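Local coordinates for copper homeostasis protein CutC (Streptococcus agalactiae, PDB 2BDQ), which probably binds copper ions and takes part in keeping cellular copper levels in balance, at residues R24-D29 with R149-G154; F6-E9 with D13-R16; A170-A175 with I179-G184. One frame throughout, in Å; residues are numbered along the deposited sequence.

How the interactions relate
From the N terminus, interaction 2 comes first: residues 6-9 of strand 3-9 and the connection behind them touch across three intervening residues, closing a short loop. Interaction 1 then opens at strand 24-28 and closes only at 149-154, with 119 residues between, so that it spans the interior of the barrel. Interaction 3 follows, a short turn returning helix 165-175 to strand 180-183. The three lie in series, and none nests in or crosses another. Strand pairing joins them: Phe6 bonds through its backbone to Arg24 and Glu26, and Ile150 to Glu180 and Met182. Interactions 2 and 3 bind outer layers to the sheet, while interaction 1 reaches across its inside.

Interaction 1. Residues R24-D29 with R149-G154; sequences RVELCD and RILLHG
Arg24, whose guanidinium lies flat on that of Arg149, is held at its rim by a salt bridge from NE to Glu5 and a hydrogen bond from NH2 to Gln203. The two arginines arrive from opposite directions and stack nearly parallel, their planes 15° apart and their centres 3.4 Å from each other. The overlap is offset. NH2 of Arg149 sits over the centre of the Arg24 group, whereas Arg24 CZ lies toward the rim of the Arg149 group. Consequently Arg24 NH2 comes within 3.2 Å of Arg149 NE, and Arg24 NE within 3.3 Å of Arg149 NH2; both pairs are donors facing donors, and neither is a hydrogen bond. The salt bridge to Glu5 probably offsets part of the charge that the stacked pair brings together. Arginine suits both places because its long chain reaches inward and ends in a group that can stack through its face and bond through its rim. Arg24 turns this group with a bend at chi3 (63°), while the chain of Arg149 runs extended from CG to NE. Further along the strands, OE2 of Glu26 meets CD2 of Leu151 obliquely at 4.1 Å, a looser contact that matches a CA separation of 10.9 Å between these two residues. Alternation along each strand sends Arg24 and Glu26, Arg149 and Leu151 into the interior. The second and sixth strands of the parallel eight-stranded sheet thus meet through side chains alone, as expected for opposite walls of a TIM barrel.

Interaction 2. Residues F6-E9 with D13-R16; sequences FCAE and DLTR
Phe6, Ala8 and Leu14 meet with the methyl of Leu14 set at the edge of the aromatic ring and not over its face. Leu14 CD2 lies near the ring plane, 4.4 Å from Phe6 CE1, and the same methyl packs against Ala8 CB at 3.9 Å. One branch of the leucine therefore touches both residues. It gets there because CG stands beside the backbone N (chi1 -63°), which carries the end of the side chain closer to the strand than its first bond would suggest. The small methyl of Ala8 leaves room for this approach. Asp13 meets the ring differently: its CB comes obliquely to within 4.2 Å of Phe6 CZ. Phe6 and Ala8, two residues apart on strand 3-9, both project to the outside of the TIM barrel, while Cys7 between them is turned the other way. Here the chain leading on to strand 24-28 lies against the first barrel strand, and Leu14 extends the apolar layer to Val25 and to Tyr49 and Leu50 of helix 40-52. Asp13, exposed to solvent, suits the border of this layer, with its methylene against the ring and its carboxylate directed to water. One water bridges the two segments, accepting a bond from Glu9 N (3.0 Å) and donating one to Asp13 OD1 (2.7 Å).

Interaction 3. Residues A170-A175 with I179-G184; sequences ALVEYA and IEIMVG
Ala175 and Ile179 bring together a methyl and a peptide carbonyl, the one flat group that takes part: Ala175 CB lies 3.8 Å from Ile179 O, and no aromatic ring, amide side chain or carboxylate enters between the segments. Everything else is aliphatic, and no hydrogen bond crosses from helix to strand. The same CB also touches Ile179 CG2 at 4.1 Å and Ile181 CG1 at 4.3 Å, so this small residue is met by both isoleucines. Alanine suits the spot: its CB points toward the strand, and with so short a side chain the last turn of the helix can come close, the CA atoms of Ala175 and Ile179 being 6.0 Å apart. With its CG1 anti to the backbone N (chi1 -174°), Ile179 presents CG2 to the alanine while its longer branch leads away toward Ile150; the side chain also packs on Val143 of helix 135-144. One turn earlier in the helix, Val172 crosses Ile181 obliquely. Val172 CG2 is 4.1 Å from Ile181 CB and only slightly farther from CG1 and CG2 of the same isoleucine, so the valine methyl sits against the branch point of the isoleucine and not at its tip. Two beta-branched residues fit here, each broad close to its backbone, and Val201 adds to the same layer by touching both. The short turn after the helix is held by Arg178, which bonds to the carbonyls of Tyr174 and Ala175. Along the strand, Ile181 faces the helix, whereas Met182, modelled as selenomethionine, points into the barrel. Helix 165-175 is thereby laid on the outside of strand 180-183, completing the beta-alpha-beta crossover from strand 149-152 that is the repeating unit of a TIM barrel.

Interaction 1. Residues R24-D29 with R149-G154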
loop_
_atom_site.group_PDB
_atom_site.type_symbol
_atom_site.label_atom_id
_atom_site.label_comp_id
_atom_site.label_asym_id
_atom_site.label_seq_id
_atom_site.Cartn_x
_atom_site.Cartn_y
_atom_site.Cartn_z
ATOM N N ARG A 24 20.580 -0.257 5.183
ATOM C CA ARG A 24 19.581 -0.604 4.189
ATOM C C ARG A 24 18.176 -0.480 4.749
ATOM O O ARG A 24 17.958 -0.573 5.958
ATOM C CB ARG A 24 19.835 -2.036 3.723
ATOM C CG ARG A 24 19.146 -2.461 2.458
ATOM C CD ARG A 24 19.722 -3.797 2.007
ATOM N NE ARG A 24 19.453 -4.841 2.985
ATOM C CZ ARG A 24 20.346 -5.730 3.417
ATOM N NH1 ARG A 24 21.593 -5.718 2.965
ATOM N NH2 ARG A 24 19.985 -6.638 4.316
ATOM N N VAL A 25 17.220 -0.265 3.859
ATOM C CA VAL A 25 15.837 -0.147 4.271
ATOM C C VAL A 25 14.981 -1.026 3.378
ATOM O O VAL A 25 15.243 -1.152 2.180
ATOM C CB VAL A 25 15.367 1.341 4.221
ATOM C CG1 VAL A 25 16.076 2.056 3.111
ATOM C CG2 VAL A 25 13.864 1.424 4.020
ATOM N N GLU A 26 13.991 -1.678 3.981
ATOM C CA GLU A 26 13.079 -2.510 3.221
ATOM C C GLU A 26 11.895 -1.590 2.976
ATOM O O GLU A 26 11.194 -1.210 3.913
ATOM C CB GLU A 26 12.619 -3.736 4.015
ATOM C CG GLU A 26 11.703 -4.650 3.195
ATOM C CD GLU A 26 11.039 -5.744 4.014
ATOM O OE1 GLU A 26 10.304 -5.416 4.971
ATOM O OE2 GLU A 26 11.244 -6.938 3.694
ATOM N N LEU A 27 11.687 -1.225 1.717
ATOM C CA LEU A 27 10.607 -0.323 1.351
ATOM C C LEU A 27 9.311 -1.059 0.997
ATOM O O LEU A 27 9.279 -1.895 0.101
ATOM C CB LEU A 27 11.041 0.547 0.159
ATOM C CG LEU A 27 10.423 1.934 -0.075
ATOM C CD1 LEU A 27 10.496 2.305 -1.549
ATOM C CD2 LEU A 27 8.979 1.932 0.367
ATOM N N CYS A 28 8.242 -0.747 1.716
ATOM C CA CYS A 28 6.948 -1.337 1.430
ATOM C C CYS A 28 5.849 -0.444 1.981
ATOM O O CYS A 28 6.116 0.649 2.486
ATOM C CB CYS A 28 6.837 -2.763 1.998
ATOM S SG CYS A 28 7.591 -3.079 3.613
ATOM N N ASP A 29 4.606 -0.880 1.840
ATOM C CA ASP A 29 3.494 -0.115 2.366
ATOM C C ASP A 29 2.648 -1.130 3.120
ATOM O O ASP A 29 3.020 -2.303 3.213
ATOM C CB ASP A 29 2.705 0.530 1.216
ATOM C CG ASP A 29 1.587 1.436 1.703
ATOM O OD1 ASP A 29 1.707 2.021 2.797
ATOM O OD2 ASP A 29 0.584 1.586 0.986
ATOM N N ARG A 149 19.673 -13.426 -0.105
ATOM C CA ARG A 149 19.470 -13.625 1.323
ATOM C C ARG A 149 18.055 -14.037 1.672
ATOM O O ARG A 149 17.141 -13.975 0.842
ATOM C CB ARG A 149 19.871 -12.381 2.134
ATOM C CG ARG A 149 19.100 -11.142 1.814
ATOM C CD ARG A 149 19.435 -10.000 2.778
ATOM N NE ARG A 149 19.007 -8.753 2.161
ATOM C CZ ARG A 149 19.673 -8.153 1.181
ATOM N NH1 ARG A 149 20.806 -8.686 0.736
ATOM N NH2 ARG A 149 19.186 -7.053 0.613
ATOM N N ILE A 150 17.901 -14.468 2.916
ATOM C CA ILE A 150 16.633 -14.932 3.441
ATOM C C ILE A 150 16.335 -14.222 4.752
ATOM O O ILE A 150 17.170 -14.200 5.667
ATOM C CB ILE A 150 16.670 -16.452 3.735
ATOM C CG1 ILE A 150 17.184 -17.211 2.513
ATOM C CG2 ILE A 150 15.284 -16.940 4.122
ATOM C CD1 ILE A 150 17.323 -18.705 2.735
ATOM N N LEU A 151 15.142 -13.643 4.823
ATOM C CA LEU A 151 14.662 -12.957 6.013
ATOM C C LEU A 151 13.741 -13.946 6.708
ATOM O O LEU A 151 12.744 -14.383 6.130
ATOM C CB LEU A 151 13.885 -11.693 5.633
ATOM C CG LEU A 151 13.140 -11.038 6.801
ATOM C CD1 LEU A 151 14.128 -10.678 7.897
ATOM C CD2 LEU A 151 12.400 -9.802 6.321
ATOM N N LEU A 152 14.079 -14.306 7.941
ATOM C CA LEU A 152 13.279 -15.272 8.677
ATOM C C LEU A 152 13.189 -14.979 10.169
ATOM O O LEU A 152 14.009 -14.253 10.728
ATOM C CB LEU A 152 13.842 -16.677 8.446
ATOM C CG LEU A 152 15.329 -16.926 8.706
ATOM C CD1 LEU A 152 15.580 -17.104 10.205
ATOM C CD2 LEU A 152 15.758 -18.184 7.968
ATOM N N HIS A 153 12.167 -15.548 10.799
ATOM C CA HIS A 153 11.918 -15.367 12.216
ATOM C C HIS A 153 12.368 -16.594 13.001
ATOM O O HIS A 153 12.703 -16.491 14.179
ATOM C CB HIS A 153 10.420 -15.116 12.446
ATOM C CG HIS A 153 10.047 -14.961 13.886
ATOM N ND1 HIS A 153 10.477 -13.904 14.658
ATOM C CD2 HIS A 153 9.296 -15.741 14.699
ATOM C CE1 HIS A 153 10.008 -14.037 15.885
ATOM N NE2 HIS A 153 9.288 -15.143 15.936
ATOM N N GLY A 154 12.359 -17.755 12.352
ATOM C CA GLY A 154 12.768 -18.974 13.026
ATOM C C GLY A 154 11.598 -19.798 13.542
ATOM O O GLY A 154 11.790 -20.884 14.096
#

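Interaction 2. Residues F6-E9 with D13-R16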
loop_
_atom_site.group_PDB
_atom_site.type_symbol
_atom_site.label_atom_id
_atom_site.label_comp_id
_atom_site.label_asym_id
_atom_site.label_seq_id
_atom_site.Cartn_x
_atom_site.Cartn_y
_atom_site.Cartn_z
ATOM N N PHE A 6 16.272 -1.266 8.217
ATOM C CA PHE A 6 15.053 -0.676 8.729
ATOM C C PHE A 6 13.853 -0.968 7.818
ATOM O O PHE A 6 13.917 -0.761 6.606
ATOM C CB PHE A 6 15.247 0.827 8.892
ATOM C CG PHE A 6 14.004 1.551 9.289
ATOM C CD1 PHE A 6 13.400 2.449 8.416
ATOM C CD2 PHE A 6 13.423 1.327 10.529
ATOM C CE1 PHE A 6 12.226 3.114 8.777
ATOM C CE2 PHE A 6 12.251 1.986 10.899
ATOM C CZ PHE A 6 11.655 2.883 10.023
ATOM N N CYS A 7 12.771 -1.461 8.419
ATOM C CA CYS A 7 11.541 -1.790 7.704
ATOM C C CYS A 7 10.634 -0.557 7.753
ATOM O O CYS A 7 10.132 -0.187 8.814
ATOM C CB CYS A 7 10.854 -2.986 8.379
ATOM S SG CYS A 7 9.324 -3.574 7.576
ATOM N N ALA A 8 10.425 0.070 6.601
ATOM C CA ALA A 8 9.620 1.278 6.520
ATOM C C ALA A 8 8.315 1.121 5.761
ATOM O O ALA A 8 8.146 0.202 4.967
ATOM C CB ALA A 8 10.451 2.400 5.868
ATOM N N GLU A 9 7.383 2.020 6.034
ATOM C CA GLU A 9 6.116 2.045 5.322
ATOM C C GLU A 9 6.164 3.429 4.700
ATOM O O GLU A 9 6.045 4.437 5.409
ATOM C CB GLU A 9 4.920 1.930 6.272
ATOM C CG GLU A 9 3.582 2.045 5.545
ATOM C CD GLU A 9 2.385 1.903 6.460
ATOM O OE1 GLU A 9 2.220 0.819 7.062
ATOM O OE2 GLU A 9 1.603 2.875 6.577
ATOM N N ASP A 13 9.044 8.000 7.835
ATOM C CA ASP A 13 10.057 7.887 8.877
ATOM C C ASP A 13 11.491 7.803 8.373
ATOM O O ASP A 13 12.395 7.481 9.138
ATOM C CB ASP A 13 9.745 6.661 9.736
ATOM C CG ASP A 13 8.320 6.669 10.253
ATOM O OD1 ASP A 13 7.710 5.583 10.341
ATOM O OD2 ASP A 13 7.808 7.762 10.572
ATOM N N LEU A 14 11.707 8.110 7.101
ATOM C CA LEU A 14 13.051 8.027 6.540
ATOM C C LEU A 14 13.962 9.215 6.842
ATOM O O LEU A 14 15.183 9.082 6.801
ATOM C CB LEU A 14 12.982 7.830 5.024
ATOM C CG LEU A 14 12.322 6.561 4.482
ATOM C CD1 LEU A 14 12.488 6.559 2.978
ATOM C CD2 LEU A 14 12.943 5.309 5.087
ATOM N N THR A 15 13.375 10.363 7.165
ATOM C CA THR A 15 14.162 11.562 7.430
ATOM C C THR A 15 15.130 11.477 8.604
ATOM O O THR A 15 16.042 12.292 8.711
ATOM C CB THR A 15 13.248 12.797 7.620
ATOM O OG1 THR A 15 12.161 12.467 8.493
ATOM C CG2 THR A 15 12.694 13.253 6.277
ATOM N N ARG A 16 14.961 10.489 9.475
ATOM C CA ARG A 16 15.859 10.367 10.619
ATOM C C ARG A 16 16.914 9.275 10.441
ATOM O O ARG A 16 17.769 9.083 11.306
ATOM C CB ARG A 16 15.058 10.099 11.896
ATOM C CG ARG A 16 15.702 10.685 13.148
ATOM C CD ARG A 16 15.839 12.201 13.009
ATOM N NE ARG A 16 14.539 12.827 12.768
ATOM C CZ ARG A 16 14.354 13.923 12.037
ATOM N NH1 ARG A 16 13.129 14.414 11.878
ATOM N NH2 ARG A 16 15.389 14.520 11.460
HETATM O O HOH W 1 8.014 3.814 8.363
#

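Interaction 3. Residues A170-A175 with I179-G184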
loop_
_atom_site.group_PDB
_atom_site.type_symbol
_atom_site.label_atom_id
_atom_site.label_comp_id
_atom_site.label_asym_id
_atom_site.label_seq_id
_atom_site.Cartn_x
_atom_site.Cartn_y
_atom_site.Cartn_z
ATOM N N ALA A 170 21.235 -23.444 13.239
ATOM C CA ALA A 170 21.344 -24.633 12.397
ATOM C C ALA A 170 21.184 -24.244 10.922
ATOM O O ALA A 170 21.844 -24.816 10.047
ATOM C CB ALA A 170 20.278 -25.653 12.788
ATOM N N LEU A 171 20.309 -23.274 10.656
ATOM C CA LEU A 171 20.070 -22.809 9.289
ATOM C C LEU A 171 21.285 -22.058 8.760
ATOM O O LEU A 171 21.656 -22.201 7.595
ATOM C CB LEU A 171 18.827 -21.911 9.239
ATOM C CG LEU A 171 17.505 -22.641 9.496
ATOM C CD1 LEU A 171 16.336 -21.662 9.444
ATOM C CD2 LEU A 171 17.324 -23.733 8.451
ATOM N N VAL A 172 21.900 -21.262 9.626
ATOM C CA VAL A 172 23.086 -20.507 9.251
ATOM C C VAL A 172 24.234 -21.456 8.923
ATOM O O VAL A 172 24.943 -21.268 7.938
ATOM C CB VAL A 172 23.545 -19.590 10.384
ATOM C CG1 VAL A 172 24.881 -18.961 10.019
ATOM C CG2 VAL A 172 22.504 -18.527 10.642
ATOM N N GLU A 173 24.409 -22.472 9.757
ATOM C CA GLU A 173 25.470 -23.450 9.553
ATOM C C GLU A 173 25.230 -24.217 8.257
ATOM O O GLU A 173 26.164 -24.471 7.487
ATOM C CB GLU A 173 25.530 -24.427 10.735
ATOM C CG GLU A 173 25.853 -23.757 12.074
ATOM C CD GLU A 173 25.801 -24.716 13.268
ATOM O OE1 GLU A 173 24.718 -25.283 13.548
ATOM O OE2 GLU A 173 26.845 -24.899 13.934
ATOM N N TYR A 174 23.972 -24.574 8.012
ATOM C CA TYR A 174 23.622 -25.307 6.809
ATOM C C TYR A 174 23.771 -24.427 5.576
ATOM O O TYR A 174 24.157 -24.915 4.520
ATOM C CB TYR A 174 22.195 -25.841 6.912
ATOM C CG TYR A 174 21.795 -26.742 5.768
ATOM C CD1 TYR A 174 21.174 -26.225 4.631
ATOM C CD2 TYR A 174 22.055 -28.112 5.814
ATOM C CE1 TYR A 174 20.821 -27.050 3.567
ATOM C CE2 TYR A 174 21.709 -28.943 4.760
ATOM C CZ TYR A 174 21.089 -28.408 3.637
ATOM O OH TYR A 174 20.718 -29.236 2.599
ATOM N N ALA A 175 23.461 -23.138 5.708
ATOM C CA ALA A 175 23.586 -22.199 4.590
ATOM C C ALA A 175 25.046 -22.139 4.158
ATOM O O ALA A 175 25.352 -21.942 2.986
ATOM C CB ALA A 175 23.101 -20.809 5.008
ATOM N N ILE A 179 24.397 -18.327 1.094
ATOM C CA ILE A 179 23.342 -17.336 1.062
ATOM C C ILE A 179 23.232 -16.711 2.447
ATOM O O ILE A 179 23.375 -17.401 3.453
ATOM C CB ILE A 179 21.999 -17.983 0.652
ATOM C CG1 ILE A 179 20.934 -16.900 0.487
ATOM C CG2 ILE A 179 21.578 -19.011 1.693
ATOM C CD1 ILE A 179 19.672 -17.399 -0.169
ATOM N N GLU A 180 22.982 -15.406 2.490
ATOM C CA GLU A 180 22.879 -14.683 3.755
ATOM C C GLU A 180 21.576 -14.890 4.505
ATOM O O GLU A 180 20.502 -14.935 3.912
ATOM C CB GLU A 180 23.080 -13.180 3.519
ATOM C CG GLU A 180 24.533 -12.742 3.329
ATOM C CD GLU A 180 25.400 -12.979 4.574
ATOM O OE1 GLU A 180 26.037 -14.056 4.671
ATOM O OE2 GLU A 180 25.431 -12.096 5.469
ATOM N N ILE A 181 21.684 -14.997 5.825
ATOM C CA ILE A 181 20.519 -15.171 6.673
ATOM C C ILE A 181 20.311 -13.876 7.473
ATOM O O ILE A 181 21.238 -13.362 8.105
ATOM C CB ILE A 181 20.712 -16.327 7.667
ATOM C CG1 ILE A 181 20.842 -17.655 6.913
ATOM C CG2 ILE A 181 19.556 -16.346 8.653
ATOM C CD1 ILE A 181 19.577 -18.121 6.225
HETATM N N MSE A 182 19.090 -13.357 7.452
HETATM C CA MSE A 182 18.778 -12.140 8.179
HETATM C C MSE A 182 17.635 -12.407 9.151
HETATM O O MSE A 182 16.655 -13.051 8.795
HETATM C CB MSE A 182 18.407 -11.022 7.191
HETATM C CG MSE A 182 17.885 -9.749 7.857
HETATM SE SE MSE A 182 17.839 -8.193 6.690
HETATM C CE MSE A 182 16.673 -8.849 5.272
ATOM N N VAL A 183 17.764 -11.925 10.381
ATOM C CA VAL A 183 16.698 -12.137 11.355
ATOM C C VAL A 183 15.695 -10.992 11.347
ATOM O O VAL A 183 16.063 -9.824 11.187
ATOM C CB VAL A 183 17.252 -12.303 12.785
ATOM C CG1 VAL A 183 17.969 -13.627 12.899
ATOM C CG2 VAL A 183 18.198 -11.152 13.123
ATOM N N GLY A 184 14.425 -11.355 11.513
ATOM C CA GLY A 184 13.345 -10.389 11.541
ATOM C C GLY A 184 12.211 -10.882 12.424
ATOM O O GLY A 184 12.211 -12.040 12.855
#